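Local atomic coordinates of arginyl-trna synthetase (Thermus thermophilus, PDB entry 1IQ0), a protein that probably attaches L-arginine to its cognate tRNA(Arg) at the expense of ATP, as a monomeric class I aminoacyl-tRNA synthetase. Residues Y475-A480 and I586-V591. Residues are numbered along the deposited sequence; the frame is centred on the assembly and turned at random.
Sequences YAHARA and IPAPEV
His477 reaches out from its helix and lays one face of its imidazole against the methyl of Ala588. Ala588 CB sits 3.7 Å from the ring centroid and 9° off the normal, a CH-pi contact almost over the centre. The side chain gets there with CG anti to the backbone N (chi1 171°), which carries the ring outward to the C-terminal tail. At the ring edge, ND1 points to the backbone O of Pro589. This in-plane hydrogen bond is weak, at 3.3 Å from ND1 to O with an N-H...O angle of 151°. NE2 has a second weak bond, to Gln574 OE1, and the two bonds, one at each ring nitrogen, probably help to set the turn of the imidazole. An alanine in place of His477 would probably leave the Ala588 methyl without its flat partner and Pro589 O without this donor.

The next residue closes the tight part. Ala478 CB lies 3.3 Å from Pro589 O and 3.5 Å from Glu590 O, and the CA atoms of Ala478 and Glu590 are only 4.6 Å apart. Beyond this point the contact is loose. The side chain of Glu590 starts away from the 475-480 segment and lies at the exposed rim, with its OE2 6.5 Å from His477 NE2. Val591 adds little.

Both segments belong to the DALR anticodon-binding domain, a helical bundle. The tail after helix 562-583 passes across helix 470-487, where Gln474 NE2 bonds Pro587 O and Arg485 NH2 bonds Glu590 O. On its other flanks that helix packs on helices 525-544 and 562-583, through Ala476 and Ala480.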
loop_
_atom_site.group_PDB
_atom_site.type_symbol
_atom_site.label_atom_id
_atom_site.label_comp_id
_atom_site.label_asym_id
_atom_site.label_seq_id
_atom_site.Cartn_x
_atom_site.Cartn_y
_atom_site.Cartn_z
ATOM N N TYR A 475 2.443 15.089 14.888
ATOM C CA TYR A 475 2.575 16.280 15.722
ATOM C C TYR A 475 1.899 17.497 15.081
ATOM O O TYR A 475 1.274 18.303 15.767
ATOM C CB TYR A 475 4.052 16.589 15.982
ATOM C CG TYR A 475 4.247 17.674 17.014
ATOM C CD1 TYR A 475 3.939 17.446 18.357
ATOM C CD2 TYR A 475 4.693 18.943 16.646
ATOM C CE1 TYR A 475 4.070 18.454 19.308
ATOM C CE2 TYR A 475 4.825 19.961 17.589
ATOM C CZ TYR A 475 4.512 19.710 18.917
ATOM O OH TYR A 475 4.632 20.714 19.852
ATOM N N ALA A 476 2.030 17.628 13.767
ATOM C CA ALA A 476 1.403 18.732 13.053
ATOM C C ALA A 476 -0.114 18.611 13.208
ATOM O O ALA A 476 -0.814 19.614 13.352
ATOM C CB ALA A 476 1.797 18.697 11.571
ATOM N N HIS A 477 -0.619 17.378 13.183
ATOM C CA HIS A 477 -2.049 17.156 13.350
ATOM C C HIS A 477 -2.496 17.531 14.759
ATOM O O HIS A 477 -3.527 18.182 14.935
ATOM C CB HIS A 477 -2.422 15.691 13.093
ATOM C CG HIS A 477 -3.838 15.365 13.462
ATOM N ND1 HIS A 477 -4.213 15.021 14.742
ATOM C CD2 HIS A 477 -4.980 15.397 12.732
ATOM C CE1 HIS A 477 -5.523 14.856 14.788
ATOM N NE2 HIS A 477 -6.012 15.078 13.580
ATOM N N ALA A 478 -1.727 17.105 15.758
ATOM C CA ALA A 478 -2.062 17.395 17.149
ATOM C C ALA A 478 -1.996 18.899 17.439
ATOM O O ALA A 478 -2.808 19.426 18.188
ATOM C CB ALA A 478 -1.121 16.624 18.097
ATOM N N ARG A 479 -1.031 19.584 16.838
ATOM C CA ARG A 479 -0.888 21.023 17.030
ATOM C C ARG A 479 -2.121 21.741 16.467
ATOM O O ARG A 479 -2.702 22.597 17.124
ATOM C CB ARG A 479 0.368 21.529 16.317
ATOM C CG ARG A 479 0.709 22.993 16.592
ATOM C CD ARG A 479 1.828 23.122 17.623
ATOM N NE ARG A 479 3.044 23.709 17.058
ATOM C CZ ARG A 479 3.706 23.215 16.016
ATOM N NH1 ARG A 479 3.276 22.113 15.410
ATOM N NH2 ARG A 479 4.805 23.820 15.577
ATOM N N ALA A 480 -2.512 21.388 15.246
ATOM C CA ALA A 480 -3.673 22.007 14.611
ATOM C C ALA A 480 -4.929 21.723 15.427
ATOM O O ALA A 480 -5.747 22.613 15.662
ATOM C CB ALA A 480 -3.842 21.472 13.189
ATOM N N ILE A 586 -1.853 4.943 9.937
ATOM C CA ILE A 586 -1.294 5.674 11.064
ATOM C C ILE A 586 -2.348 6.449 11.861
ATOM O O ILE A 586 -3.128 7.211 11.299
ATOM C CB ILE A 586 -0.204 6.650 10.563
ATOM C CG1 ILE A 586 0.900 5.853 9.857
ATOM C CG2 ILE A 586 0.359 7.462 11.727
ATOM C CD1 ILE A 586 1.856 6.694 9.056
ATOM N N PRO A 587 -2.399 6.241 13.186
ATOM C CA PRO A 587 -3.380 6.960 14.002
ATOM C C PRO A 587 -2.984 8.437 14.159
ATOM O O PRO A 587 -1.816 8.796 14.000
ATOM C CB PRO A 587 -3.363 6.187 15.317
ATOM C CG PRO A 587 -1.954 5.678 15.387
ATOM C CD PRO A 587 -1.703 5.214 13.980
ATOM N N ALA A 588 -3.962 9.289 14.458
ATOM C CA ALA A 588 -3.714 10.721 14.601
ATOM C C ALA A 588 -3.993 11.230 16.008
ATOM O O ALA A 588 -5.100 11.663 16.306
ATOM C CB ALA A 588 -4.564 11.488 13.601
ATOM N N PRO A 589 -2.981 11.193 16.888
ATOM C CA PRO A 589 -3.095 11.647 18.279
ATOM C C PRO A 589 -3.559 13.100 18.360
ATOM O O PRO A 589 -3.032 13.962 17.657
ATOM C CB PRO A 589 -1.674 11.480 18.817
ATOM C CG PRO A 589 -1.103 10.391 17.970
ATOM C CD PRO A 589 -1.607 10.743 16.601
ATOM N N GLU A 590 -4.547 13.368 19.209
ATOM C CA GLU A 590 -5.055 14.728 19.372
ATOM C C GLU A 590 -4.159 15.495 20.336
ATOM O O GLU A 590 -3.945 16.698 20.179
ATOM C CB GLU A 590 -6.482 14.715 19.925
ATOM C CG GLU A 590 -7.480 13.929 19.096
ATOM C CD GLU A 590 -8.906 14.104 19.589
ATOM O OE1 GLU A 590 -9.103 14.198 20.817
ATOM O OE2 GLU A 590 -9.831 14.139 18.750
ATOM N N VAL A 591 -3.636 14.785 21.332
ATOM C CA VAL A 591 -2.772 15.392 22.335
ATOM C C VAL A 591 -1.355 14.820 22.299
ATOM O O VAL A 591 -1.160 13.610 22.416
ATOM C CB VAL A 591 -3.350 15.185 23.752
ATOM C CG1 VAL A 591 -2.500 15.930 24.780
ATOM C CG2 VAL A 591 -4.795 15.657 23.796
#